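PDB 2X8R: glycosyl hydrolase from Aspergillus fumigatus, which hydrolyses the beta-1,4 linkages of bacterial peptidoglycan as a family GH25 lysozyme, probably with diacetylmuramidase activity as well. Local coordinates for residues M95-Y100 with M135-A140; T180-S185 with S194-G199. All coordinates share one frame; numbering follows the deposited sequence.

Contact 1: M95-Y100 with M135-A140; sequences MLDIEY and MIYTTA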
loop_
_atom_site.group_PDB
_atom_site.type_symbol
_atom_site.label_atom_id
_atom_site.label_comp_id
_atom_site.label_asym_id
_atom_site.label_seq_id
_atom_site.Cartn_x
_atom_site.Cartn_y
_atom_site.Cartn_z
ATOM N N MET A 95 -3.100 -2.833 0.084
ATOM C CA MET A 95 -1.671 -2.604 0.122
ATOM C C MET A 95 -1.204 -2.830 1.571
ATOM O O MET A 95 -1.815 -2.317 2.526
ATOM C CB MET A 95 -1.364 -1.160 -0.337
ATOM C CG MET A 95 0.114 -0.759 -0.095
ATOM S SD MET A 95 0.388 0.880 -0.831
ATOM C CE MET A 95 0.074 1.951 0.560
ATOM N N LEU A 96 -0.167 -3.646 1.717
ATOM C CA LEU A 96 0.463 -3.835 3.021
ATOM C C LEU A 96 1.564 -2.809 3.188
ATOM O O LEU A 96 2.533 -2.827 2.425
ATOM C CB LEU A 96 1.071 -5.223 3.084
ATOM C CG LEU A 96 1.943 -5.547 4.321
ATOM C CD1 LEU A 96 1.156 -5.507 5.644
ATOM C CD2 LEU A 96 2.606 -6.962 4.139
ATOM N N ASP A 97 1.429 -1.927 4.172
ATOM C CA ASP A 97 2.473 -0.936 4.479
ATOM C C ASP A 97 3.376 -1.568 5.524
ATOM O O ASP A 97 3.005 -1.674 6.698
ATOM C CB ASP A 97 1.796 0.353 4.968
ATOM C CG ASP A 97 2.770 1.421 5.434
ATOM O OD1 ASP A 97 3.955 1.110 5.691
ATOM O OD2 ASP A 97 2.313 2.590 5.494
ATOM N N ILE A 98 4.510 -2.029 5.062
ATOM C CA ILE A 98 5.426 -2.781 5.891
ATOM C C ILE A 98 6.829 -2.093 5.866
ATOM O O ILE A 98 7.569 -2.264 4.940
ATOM C CB ILE A 98 5.491 -4.268 5.465
ATOM C CG1 ILE A 98 6.517 -5.046 6.290
ATOM C CG2 ILE A 98 5.749 -4.408 4.001
ATOM C CD1 ILE A 98 6.215 -5.210 7.740
ATOM N N GLU A 99 7.086 -1.296 6.893
ATOM C CA GLU A 99 8.280 -0.531 6.973
ATOM C C GLU A 99 8.474 -0.000 8.413
ATOM O O GLU A 99 8.069 -0.629 9.306
ATOM C CB GLU A 99 8.353 0.542 5.891
ATOM C CG GLU A 99 7.091 1.238 5.510
ATOM C CD GLU A 99 6.811 2.514 6.338
ATOM O OE1 GLU A 99 5.647 2.843 6.462
ATOM O OE2 GLU A 99 7.753 3.138 6.779
ATOM N N TYR A 100 9.091 1.153 8.543
ATOM C CA TYR A 100 9.655 1.562 9.789
ATOM C C TYR A 100 8.684 1.560 10.963
ATOM O O TYR A 100 7.678 2.126 10.913
ATOM C CB TYR A 100 10.296 2.907 9.675
ATOM C CG TYR A 100 11.309 2.982 8.564
ATOM C CD1 TYR A 100 12.589 2.482 8.694
ATOM C CD2 TYR A 100 10.993 3.577 7.387
ATOM C CE1 TYR A 100 13.498 2.538 7.659
ATOM C CE2 TYR A 100 11.926 3.671 6.354
ATOM C CZ TYR A 100 13.201 3.144 6.494
ATOM O OH TYR A 100 14.124 3.196 5.482
ATOM N N MET A 135 -0.556 -5.342 -2.745
ATOM C CA MET A 135 0.658 -4.551 -3.026
ATOM C C MET A 135 1.514 -4.503 -1.758
ATOM O O MET A 135 0.948 -4.615 -0.646
ATOM C CB MET A 135 0.303 -3.144 -3.481
ATOM C CG MET A 135 -0.820 -3.207 -4.496
ATOM S SD MET A 135 -0.968 -1.669 -5.476
ATOM C CE MET A 135 -1.676 -0.660 -4.217
ATOM N N ILE A 136 2.837 -4.457 -1.905
ATOM C CA ILE A 136 3.724 -4.306 -0.757
ATOM C C ILE A 136 4.354 -2.922 -0.868
ATOM O O ILE A 136 4.986 -2.592 -1.898
ATOM C CB ILE A 136 4.825 -5.417 -0.701
ATOM C CG1 ILE A 136 4.167 -6.777 -0.334
ATOM C CG2 ILE A 136 5.990 -5.008 0.249
ATOM C CD1 ILE A 136 5.159 -7.990 -0.365
ATOM N N TYR A 137 4.145 -2.125 0.178
ATOM C CA TYR A 137 4.719 -0.774 0.284
ATOM C C TYR A 137 5.888 -0.806 1.269
ATOM O O TYR A 137 5.722 -1.194 2.436
ATOM C CB TYR A 137 3.651 0.250 0.761
ATOM C CG TYR A 137 4.214 1.598 1.217
ATOM C CD1 TYR A 137 4.495 1.820 2.556
ATOM C CD2 TYR A 137 4.451 2.619 0.310
ATOM C CE1 TYR A 137 5.007 3.029 2.998
ATOM C CE2 TYR A 137 4.946 3.852 0.720
ATOM C CZ TYR A 137 5.224 4.048 2.078
ATOM O OH TYR A 137 5.712 5.258 2.554
ATOM N N THR A 138 7.060 -0.355 0.810
ATOM C CA THR A 138 8.223 -0.346 1.689
ATOM C C THR A 138 9.288 0.579 1.106
ATOM O O THR A 138 9.023 1.274 0.114
ATOM C CB THR A 138 8.738 -1.797 1.877
ATOM O OG1 THR A 138 9.672 -1.862 2.980
ATOM C CG2 THR A 138 9.396 -2.293 0.587
ATOM N N THR A 139 10.431 0.659 1.781
ATOM C CA THR A 139 11.593 1.296 1.177
ATOM C C THR A 139 12.637 0.237 0.897
ATOM O O THR A 139 12.653 -0.813 1.539
ATOM C CB THR A 139 12.231 2.400 2.059
ATOM O OG1 THR A 139 12.768 1.810 3.254
ATOM C CG2 THR A 139 11.187 3.481 2.464
ATOM N N ALA A 140 13.568 0.534 -0.016
ATOM C CA ALA A 140 14.653 -0.426 -0.276
ATOM C C ALA A 140 15.489 -0.650 1.005
ATOM O O ALA A 140 15.858 -1.783 1.318
ATOM C CB ALA A 140 15.528 0.050 -1.443
#

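Contact 2: T180-S185 with S194-G199; sequences TIWQNS and SDKFNG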
loop_
_atom_site.group_PDB
_atom_site.type_symbol
_atom_site.label_atom_id
_atom_site.label_comp_id
_atom_site.label_asym_id
_atom_site.label_seq_id
_atom_site.Cartn_x
_atom_site.Cartn_y
_atom_site.Cartn_z
ATOM N N THR A 180 5.779 -0.994 -9.210
ATOM C CA THR A 180 4.462 -0.749 -9.813
ATOM C C THR A 180 3.990 0.672 -9.491
ATOM O O THR A 180 3.478 1.344 -10.359
ATOM C CB THR A 180 3.439 -1.788 -9.360
ATOM O OG1 THR A 180 3.877 -3.103 -9.745
ATOM C CG2 THR A 180 2.045 -1.514 -9.951
ATOM N N ILE A 181 4.198 1.115 -8.245
ATOM C CA ILE A 181 3.893 2.484 -7.807
ATOM C C ILE A 181 5.110 3.047 -7.075
ATOM O O ILE A 181 5.714 2.353 -6.262
ATOM C CB ILE A 181 2.738 2.517 -6.778
ATOM C CG1 ILE A 181 1.511 1.798 -7.307
ATOM C CG2 ILE A 181 2.385 3.963 -6.390
ATOM C CD1 ILE A 181 0.981 2.381 -8.521
ATOM N N TRP A 182 5.441 4.309 -7.341
ATOM C CA TRP A 182 6.575 4.975 -6.696
ATOM C C TRP A 182 5.986 6.072 -5.840
ATOM O O TRP A 182 5.261 6.927 -6.356
ATOM C CB TRP A 182 7.431 5.602 -7.818
ATOM C CG TRP A 182 8.452 6.582 -7.359
ATOM C CD1 TRP A 182 9.113 6.583 -6.151
ATOM C CD2 TRP A 182 8.991 7.688 -8.119
ATOM N NE1 TRP A 182 10.026 7.627 -6.116
ATOM C CE2 TRP A 182 9.939 8.337 -7.289
ATOM C CE3 TRP A 182 8.716 8.222 -9.382
ATOM C CZ2 TRP A 182 10.647 9.473 -7.697
ATOM C CZ3 TRP A 182 9.418 9.352 -9.798
ATOM C CH2 TRP A 182 10.384 9.971 -8.947
ATOM N N GLN A 183 6.243 6.021 -4.532
ATOM C CA GLN A 183 5.824 7.127 -3.681
ATOM C C GLN A 183 6.935 8.141 -3.670
ATOM O O GLN A 183 8.034 7.905 -3.120
ATOM C CB GLN A 183 5.465 6.642 -2.275
ATOM C CG GLN A 183 4.838 7.746 -1.385
ATOM C CD GLN A 183 4.737 7.289 0.017
ATOM O OE1 GLN A 183 5.755 7.182 0.716
ATOM N NE2 GLN A 183 3.518 6.920 0.434
ATOM N N ASN A 184 6.688 9.236 -4.390
ATOM C CA ASN A 184 7.767 10.128 -4.748
ATOM C C ASN A 184 7.940 11.326 -3.807
ATOM O O ASN A 184 8.967 12.015 -3.884
ATOM C CB ASN A 184 7.621 10.578 -6.206
ATOM C CG ASN A 184 6.443 11.473 -6.414
ATOM O OD1 ASN A 184 5.310 11.059 -6.261
ATOM N ND2 ASN A 184 6.706 12.739 -6.750
ATOM N N SER A 185 6.951 11.583 -2.950
ATOM C CA SER A 185 7.010 12.689 -1.984
ATOM C C SER A 185 6.011 12.446 -0.875
ATOM O O SER A 185 4.969 11.816 -1.110
ATOM C CB SER A 185 6.681 14.033 -2.660
ATOM O OG SER A 185 6.701 15.109 -1.724
ATOM N N SER A 194 2.441 11.768 -2.363
ATOM C CA SER A 194 2.308 11.657 -3.825
ATOM C C SER A 194 2.731 10.268 -4.296
ATOM O O SER A 194 3.750 9.756 -3.853
ATOM C CB SER A 194 3.217 12.709 -4.500
ATOM O OG SER A 194 3.193 12.598 -5.898
ATOM N N ASP A 195 1.988 9.704 -5.256
ATOM C CA ASP A 195 2.314 8.395 -5.831
ATOM C C ASP A 195 2.238 8.420 -7.340
ATOM O O ASP A 195 1.463 9.169 -7.894
ATOM C CB ASP A 195 1.328 7.329 -5.365
ATOM C CG ASP A 195 1.430 7.080 -3.915
ATOM O OD1 ASP A 195 2.469 6.574 -3.489
ATOM O OD2 ASP A 195 0.482 7.432 -3.174
ATOM N N LYS A 196 3.070 7.611 -7.984
ATOM C CA LYS A 196 3.081 7.511 -9.455
ATOM C C LYS A 196 2.973 6.071 -9.886
ATOM O O LYS A 196 3.820 5.261 -9.544
ATOM C CB LYS A 196 4.410 8.085 -9.999
ATOM C CG LYS A 196 4.659 9.502 -9.570
ATOM C CD LYS A 196 3.559 10.419 -10.017
ATOM C CE LYS A 196 4.014 11.374 -11.129
ATOM N NZ LYS A 196 4.818 12.474 -10.547
ATOM N N PHE A 197 1.956 5.738 -10.670
ATOM C CA PHE A 197 1.829 4.384 -11.166
ATOM C C PHE A 197 2.711 4.239 -12.403
ATOM O O PHE A 197 2.730 5.145 -13.222
ATOM C CB PHE A 197 0.353 4.082 -11.484
ATOM C CG PHE A 197 0.176 2.836 -12.311
ATOM C CD1 PHE A 197 0.150 1.566 -11.707
ATOM C CD2 PHE A 197 0.086 2.915 -13.698
ATOM C CE1 PHE A 197 0.036 0.393 -12.481
ATOM C CE2 PHE A 197 -0.008 1.731 -14.486
ATOM C CZ PHE A 197 -0.023 0.475 -13.861
ATOM N N ASN A 198 3.374 3.094 -12.552
ATOM C CA ASN A 198 4.352 2.880 -13.658
ATOM C C ASN A 198 3.622 2.384 -14.901
ATOM O O ASN A 198 3.489 1.168 -15.119
ATOM C CB ASN A 198 5.382 1.847 -13.208
ATOM C CG ASN A 198 6.693 1.898 -14.000
ATOM O OD1 ASN A 198 6.791 2.499 -15.089
ATOM N ND2 ASN A 198 7.693 1.214 -13.477
ATOM N N GLY A 199 3.184 3.324 -15.721
ATOM C CA GLY A 199 2.549 2.989 -16.999
ATOM C C GLY A 199 1.330 3.832 -17.268
ATOM O O GLY A 199 1.002 4.738 -16.510
#

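Contact 1: M95-Y100 with M135-A140
Tyr-137 meets Met-95, Asp-97 and Glu-99 in turn along its length. Its CB makes an apolar contact with Met-95 SD at 3.7 Å. The same sulfur stands 5.4 Å from the Tyr-137 ring centroid, 55° off the ring normal, an oblique Met-aromatic contact. With CG anti to the backbone N (chi1 166°), the ring runs beside Asp-97. There CD1 of Tyr-137 comes 3.3 Å from Asp-97 OD1, at the ring edge, with carboxylate and ring planes 71° apart. One atom further, CE1 of Tyr-137 meets Glu-99 OE1 at 3.5 Å, in the ring plane; this carboxylate stands almost perpendicular to the ring. The tip, Tyr-137 OH, probably bonds to Gln-183 OE1.

The backbones of strands 95-97 and 135-138, part of a beta-alpha-beta unit, pair in parallel: Tyr-137 N donates to Leu-96 O (2.9 Å) and Ile-98 N to Tyr-137 O (3.0 Å). Next along, Thr-138 OG1 donates to Ile-98 O at 2.9 Å.

Asp-97 and Glu-99 form the DXE motif, probably at the catalytic centre, and Asp-97 OD1 stands 2.5 Å from Glu-99 OE1. Carboxylate oxygens set at the ring edge probably interact favourably with the partly positive ring hydrogens.

Contact 2: T180-S185 with S194-G199
Ile-181 and Phe-197 are cross-strand neighbours on one face of a beta hairpin, whose strands 181-185 and 193-198 run antiparallel and help close the curled, TIM-barrel-like sheet of this family. The pair is non-hydrogen-bonded, and the two side chains cross at about a right angle. In the modelled conformer of Ile-181, one of two deposited, CD1 lies in the plane of the Phe-197 ring at its edge; how tightly it packs is therefore doubtful. Thr-180 approaches the same ring obliquely, with CG2 3.8 Å from Phe-197 CE1, while helix 201-209 also packs against this phenyl group.

Further along that face, Gln-183 and Asp-195 cross obliquely, their amide and carboxylate planes 35° apart. Asp-195 OD1 touches the aliphatic part of its neighbour, 3.2 Å from Gln-183 CB. The Gln-183 chain, CG anti to the backbone N (chi1 -172°) and extended beyond it, carries the amide onward: OE1 is hydrogen-bonded to Tyr-164 OH, and NE2 to Asp-8 OD2, which also lies close to Asp-195 OD2.

On the reverse face, Trp-182 is paired with Lys-196, whose CG stands oblique to the indole, 4.3 Å from Trp-182 CE3. Asn-184 CB sits 3.4 Å above the indole plane.

Two backbone bonds join this pair, Trp-182 N to Lys-196 O at 2.9 Å and Lys-196 N to Trp-182 O at 2.8 Å. Beyond it a beta bulge shifts the register by one residue, so that Ser-185 pairs with Ser-194, and Ser-194 N donates to Ser-185 O at 2.8 Å.

Both contacts belong to one curled sheet, with strand 159-162 lying between strands 135-138 and 181-185. Contact 1 is the deeper, centred about 6 Å from the centre of the chain against about 11 Å for contact 2, which is partly buried. Contact 1 pairs parallel strands joined through helix 112-130; contact 2 is a local antiparallel hairpin. Contact 1 sets carboxylates at a tyrosine edge beside methionine and isoleucine packing, whereas contact 2 divides into an apolar end near helix 201-209 and a polar end near Asp-8. The polar regions meet directly: Tyr-137 OH lies 2.7 Å from Gln-183 OE1, a probable hydrogen bond that connects the hairpin to the tyrosine whose ring edge meets Asp-97 and Glu-99.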